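Probable molybdenum cofactor guanylyltransferase (Aquifex aeolicus, PDB 2E8B) probably transfers a GMP moiety from GTP to molybdenum-bound molybdopterin, forming the guanine dinucleotide form of the molybdenum cofactor with release of diphosphate. Local coordinates at residues Leu88-Val102 and Leu137-Glu150. Residues are numbered along the deposited sequence; the frame is centred on the assembly and turned at random.
Sequences LYTALKHAKEENVFV and LVGVYSKKLLEKIE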
# COMPACT_ATOMS: atom_id res chain seq x y z
N LEU A 88 6.36 2.70 3.87
CA LEU A 88 6.99 1.77 2.95
C LEU A 88 8.21 1.14 3.62
O LEU A 88 8.41 -0.06 3.56
CB LEU A 88 7.42 2.51 1.67
CG LEU A 88 8.03 1.68 0.54
CD1 LEU A 88 7.01 0.65 0.07
CD2 LEU A 88 8.42 2.59 -0.62
N TYR A 89 9.02 1.98 4.27
CA TYR A 89 10.20 1.51 4.97
C TYR A 89 9.78 0.48 6.03
O TYR A 89 10.37 -0.59 6.14
CB TYR A 89 10.91 2.69 5.64
CG TYR A 89 11.93 2.30 6.69
CD1 TYR A 89 13.17 1.78 6.32
CD2 TYR A 89 11.65 2.42 8.05
CE1 TYR A 89 14.10 1.40 7.28
CE2 TYR A 89 12.57 2.04 9.02
CZ TYR A 89 13.80 1.53 8.62
OH TYR A 89 14.71 1.14 9.57
N THR A 90 8.75 0.83 6.80
CA THR A 90 8.26 -0.05 7.85
C THR A 90 7.81 -1.39 7.29
O THR A 90 8.07 -2.44 7.89
CB THR A 90 7.10 0.60 8.61
OG1 THR A 90 7.56 1.83 9.20
CG2 THR A 90 6.59 -0.32 9.71
N ALA A 91 7.14 -1.37 6.14
CA ALA A 91 6.67 -2.60 5.52
C ALA A 91 7.83 -3.48 5.07
O ALA A 91 7.85 -4.68 5.36
CB ALA A 91 5.79 -2.26 4.32
N LEU A 92 8.79 -2.89 4.38
CA LEU A 92 9.93 -3.64 3.86
C LEU A 92 10.86 -4.17 4.95
O LEU A 92 11.47 -5.22 4.80
CB LEU A 92 10.70 -2.80 2.86
CG LEU A 92 9.89 -2.49 1.60
CD1 LEU A 92 10.68 -1.59 0.68
CD2 LEU A 92 9.53 -3.79 0.89
N LYS A 93 10.94 -3.43 6.06
CA LYS A 93 11.77 -3.85 7.18
C LYS A 93 11.18 -5.13 7.78
O LYS A 93 11.90 -6.05 8.18
CB LYS A 93 11.79 -2.73 8.23
CG LYS A 93 12.56 -3.03 9.51
CD LYS A 93 12.44 -1.83 10.44
CE LYS A 93 13.13 -2.07 11.77
NZ LYS A 93 13.01 -0.87 12.64
N HIS A 94 9.85 -5.19 7.82
CA HIS A 94 9.13 -6.33 8.37
C HIS A 94 9.05 -7.51 7.41
O HIS A 94 8.99 -8.66 7.83
CB HIS A 94 7.71 -5.91 8.76
CG HIS A 94 6.88 -7.02 9.34
ND1 HIS A 94 6.96 -7.40 10.66
CD2 HIS A 94 5.96 -7.83 8.77
CE1 HIS A 94 6.12 -8.39 10.89
NE2 HIS A 94 5.50 -8.67 9.75
N ALA A 95 9.05 -7.22 6.11
CA ALA A 95 8.94 -8.24 5.07
C ALA A 95 9.70 -9.54 5.36
O ALA A 95 10.87 -9.50 5.73
CB ALA A 95 9.40 -7.67 3.73
N LYS A 96 9.03 -10.67 5.19
CA LYS A 96 9.63 -11.98 5.42
C LYS A 96 9.95 -12.67 4.10
O LYS A 96 10.58 -13.73 4.08
CB LYS A 96 8.69 -12.86 6.25
CG LYS A 96 8.19 -12.22 7.53
CD LYS A 96 9.32 -11.68 8.39
CE LYS A 96 8.77 -11.01 9.65
NZ LYS A 96 9.82 -10.23 10.37
N GLU A 97 9.50 -12.07 3.00
CA GLU A 97 9.76 -12.61 1.67
C GLU A 97 10.47 -11.52 0.86
O GLU A 97 10.44 -10.35 1.24
CB GLU A 97 8.46 -13.02 0.98
CG GLU A 97 7.66 -14.09 1.72
CD GLU A 97 6.55 -14.68 0.87
OE1 GLU A 97 5.76 -13.91 0.29
OE2 GLU A 97 6.46 -15.93 0.78
N GLU A 98 11.09 -11.90 -0.25
CA GLU A 98 11.83 -10.95 -1.09
C GLU A 98 10.99 -9.88 -1.76
O GLU A 98 11.46 -8.75 -1.97
CB GLU A 98 12.63 -11.71 -2.15
CG GLU A 98 13.43 -10.80 -3.08
CD GLU A 98 14.38 -9.89 -2.33
OE1 GLU A 98 15.25 -10.41 -1.60
OE2 GLU A 98 14.25 -8.65 -2.46
N ASN A 99 9.76 -10.22 -2.12
CA ASN A 99 8.87 -9.27 -2.77
C ASN A 99 7.54 -9.26 -2.03
O ASN A 99 6.97 -10.32 -1.76
CB ASN A 99 8.65 -9.66 -4.23
CG ASN A 99 9.94 -9.70 -5.02
OD1 ASN A 99 10.63 -8.68 -5.15
ND2 ASN A 99 10.28 -10.87 -5.55
N VAL A 100 7.04 -8.07 -1.69
CA VAL A 100 5.78 -7.97 -0.98
C VAL A 100 4.88 -6.94 -1.64
O VAL A 100 5.35 -6.02 -2.31
CB VAL A 100 6.00 -7.57 0.50
CG1 VAL A 100 6.89 -8.60 1.19
CG2 VAL A 100 6.61 -6.18 0.59
N PHE A 101 3.57 -7.12 -1.47
CA PHE A 101 2.63 -6.17 -2.05
C PHE A 101 2.40 -5.03 -1.07
O PHE A 101 2.45 -5.22 0.15
CB PHE A 101 1.29 -6.85 -2.37
CG PHE A 101 0.54 -6.17 -3.48
CD1 PHE A 101 -0.29 -5.09 -3.21
CD2 PHE A 101 0.73 -6.56 -4.80
CE1 PHE A 101 -0.93 -4.41 -4.25
CE2 PHE A 101 0.10 -5.89 -5.85
CZ PHE A 101 -0.73 -4.80 -5.56
N VAL A 102 2.18 -3.84 -1.62
CA VAL A 102 1.92 -2.64 -0.82
C VAL A 102 0.62 -2.07 -1.35
O VAL A 102 0.44 -1.90 -2.56
CB VAL A 102 3.05 -1.61 -0.98
CG1 VAL A 102 2.69 -0.32 -0.26
CG2 VAL A 102 4.35 -2.18 -0.41
N LEU A 137 1.68 3.62 -4.11
CA LEU A 137 1.30 2.72 -3.02
C LEU A 137 0.37 1.58 -3.42
O LEU A 137 -0.40 1.09 -2.60
CB LEU A 137 0.68 3.53 -1.87
CG LEU A 137 1.58 4.66 -1.35
CD1 LEU A 137 0.89 5.39 -0.20
CD2 LEU A 137 2.91 4.08 -0.88
N VAL A 138 0.44 1.19 -4.69
CA VAL A 138 -0.33 0.05 -5.20
C VAL A 138 0.64 -0.71 -6.09
O VAL A 138 0.79 -0.43 -7.28
CB VAL A 138 -1.56 0.47 -6.03
CG1 VAL A 138 -2.26 -0.77 -6.59
CG2 VAL A 138 -2.55 1.26 -5.16
N GLY A 139 1.34 -1.67 -5.50
CA GLY A 139 2.29 -2.43 -6.28
C GLY A 139 3.12 -3.40 -5.47
O GLY A 139 2.88 -3.62 -4.28
N VAL A 140 4.10 -4.00 -6.13
CA VAL A 140 4.99 -4.95 -5.49
C VAL A 140 6.35 -4.30 -5.34
O VAL A 140 6.89 -3.76 -6.31
CB VAL A 140 5.13 -6.24 -6.33
CG1 VAL A 140 6.07 -7.22 -5.64
CG2 VAL A 140 3.76 -6.87 -6.51
N TYR A 141 6.88 -4.34 -4.13
CA TYR A 141 8.18 -3.77 -3.80
C TYR A 141 9.13 -4.86 -3.32
O TYR A 141 8.71 -5.78 -2.62
CB TYR A 141 8.07 -2.73 -2.69
CG TYR A 141 7.58 -1.38 -3.15
CD1 TYR A 141 6.23 -1.15 -3.44
CD2 TYR A 141 8.48 -0.32 -3.30
CE1 TYR A 141 5.79 0.10 -3.88
CE2 TYR A 141 8.05 0.93 -3.74
CZ TYR A 141 6.71 1.14 -4.03
OH TYR A 141 6.32 2.37 -4.49
N SER A 142 10.40 -4.72 -3.69
CA SER A 142 11.43 -5.67 -3.29
C SER A 142 12.10 -5.26 -1.99
O SER A 142 12.42 -4.09 -1.78
CB SER A 142 12.50 -5.78 -4.39
OG SER A 142 13.60 -6.55 -3.94
N LYS A 143 12.34 -6.24 -1.12
CA LYS A 143 12.98 -5.96 0.16
C LYS A 143 14.40 -5.45 -0.07
O LYS A 143 14.97 -4.76 0.78
CB LYS A 143 13.01 -7.24 1.01
CG LYS A 143 13.42 -7.01 2.45
CD LYS A 143 13.48 -8.32 3.22
CE LYS A 143 13.94 -8.09 4.65
NZ LYS A 143 12.97 -7.27 5.43
N LYS A 144 14.97 -5.79 -1.22
CA LYS A 144 16.32 -5.37 -1.56
C LYS A 144 16.45 -3.86 -1.66
O LYS A 144 17.56 -3.33 -1.72
CB LYS A 144 16.76 -6.02 -2.88
CG LYS A 144 16.92 -7.54 -2.79
CD LYS A 144 17.38 -8.15 -4.10
CE LYS A 144 17.55 -9.66 -3.98
NZ LYS A 144 18.06 -10.29 -5.23
N LEU A 145 15.32 -3.17 -1.67
CA LEU A 145 15.30 -1.72 -1.76
C LEU A 145 15.47 -1.06 -0.39
O LEU A 145 15.68 0.15 -0.29
CB LEU A 145 13.98 -1.25 -2.36
CG LEU A 145 13.64 -1.78 -3.75
CD1 LEU A 145 12.20 -1.45 -4.06
CD2 LEU A 145 14.58 -1.18 -4.78
N LEU A 146 15.38 -1.87 0.66
CA LEU A 146 15.50 -1.35 2.02
C LEU A 146 16.70 -0.44 2.26
O LEU A 146 16.55 0.65 2.82
CB LEU A 146 15.52 -2.51 3.02
CG LEU A 146 15.32 -2.14 4.49
CD1 LEU A 146 14.07 -1.29 4.65
CD2 LEU A 146 15.21 -3.41 5.31
N GLU A 147 17.88 -0.86 1.84
CA GLU A 147 19.08 -0.05 2.02
C GLU A 147 18.97 1.33 1.39
O GLU A 147 19.33 2.34 2.00
CB GLU A 147 20.30 -0.77 1.44
CG GLU A 147 21.57 0.08 1.44
CD GLU A 147 22.79 -0.68 0.94
OE1 GLU A 147 22.76 -1.16 -0.21
OE2 GLU A 147 23.77 -0.78 1.70
N LYS A 148 18.47 1.38 0.16
CA LYS A 148 18.31 2.63 -0.57
C LYS A 148 17.24 3.53 0.04
O LYS A 148 17.42 4.74 0.14
CB LYS A 148 17.96 2.35 -2.03
CG LYS A 148 19.14 1.86 -2.87
CD LYS A 148 19.77 2.98 -3.69
CE LYS A 148 20.27 4.12 -2.82
NZ LYS A 148 20.89 5.19 -3.65
N ILE A 149 16.12 2.93 0.44
CA ILE A 149 15.04 3.70 1.04
C ILE A 149 15.53 4.32 2.34
O ILE A 149 15.30 5.49 2.62
CB ILE A 149 13.82 2.81 1.33
CG1 ILE A 149 13.24 2.27 0.02
CG2 ILE A 149 12.76 3.60 2.10
CD1 ILE A 149 12.03 1.38 0.20
N GLU A 150 16.23 3.51 3.12
CA GLU A 150 16.76 3.97 4.40
C GLU A 150 17.75 5.11 4.19
O GLU A 150 17.79 6.07 4.96
CB GLU A 150 17.44 2.81 5.11
CG GLU A 150 17.70 3.08 6.57
CD GLU A 150 18.43 1.94 7.23
OE1 GLU A 150 17.88 0.81 7.27
OE2 GLU A 150 19.55 2.17 7.71
O HOH W 1 13.28 -8.65 -5.57
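Lys-143 NZ closes off the C-terminal end of helix 84-94: it donates to Leu-92 O at 2.6 Å, within the carbonyl plane, and to Ala-95 O at 3.1 Å, with a weak third bond to Lys-93 O. Its chain runs straight to CE and bends only at the last torsion (chi4 65°), which turns the ammonium onto these carbonyls. With an alanine in place of Lys-143, the carbonyls of Leu-92 and Ala-95 would probably lose this donor, and the helix end a compensating positive charge. Glu-98 grips the end of strand 140-142 and the turn that follows: its OE2 takes the Ser-142 hydroxyl at 2.7 Å, nearly head-on to the C-O bond, and, on the syn lone pair, a longer, bent bond from Lys-144 N (137° at the hydrogen). A water bridges Asn-99 OD1 and Ser-142 OG. Lys-143 N bonds to Glu-98 O (2.8 Å), and from there the antiparallel ladder continues, Val-100 bonded both ways to Tyr-141 and Val-102 to Gly-139. On one face of the sheet the Phe-101 ring lies over the backbone, with Gly-139 O 3.5 Å above its plane and over its centre, and Val-140 CG2 touches Phe-101 CD2. On the other, Leu-88 CD1 stands over the Tyr-141 ring in a CH-pi contact, 3.7 Å from its centroid, while Val-102 CG2 packs on Tyr-141 CD1; Tyr-141 OH bonds to Thr-136 O. Farther out, the helical segments 88-94 and 146-150 run roughly antiparallel (150°). Leu-92 CD1 presses tightly on Ile-149 CD1 (3.3 Å), and Leu-146 CD1 meets Tyr-89 CD1. Leu-163 backs Leu-88 and Ile-149. The contact thus joins a helix-strand unit to a strand-helix unit of the GT-A-type nucleotidyltransferase domain: polar side chains fix both turns, apolar ones fill the helix-sheet interface.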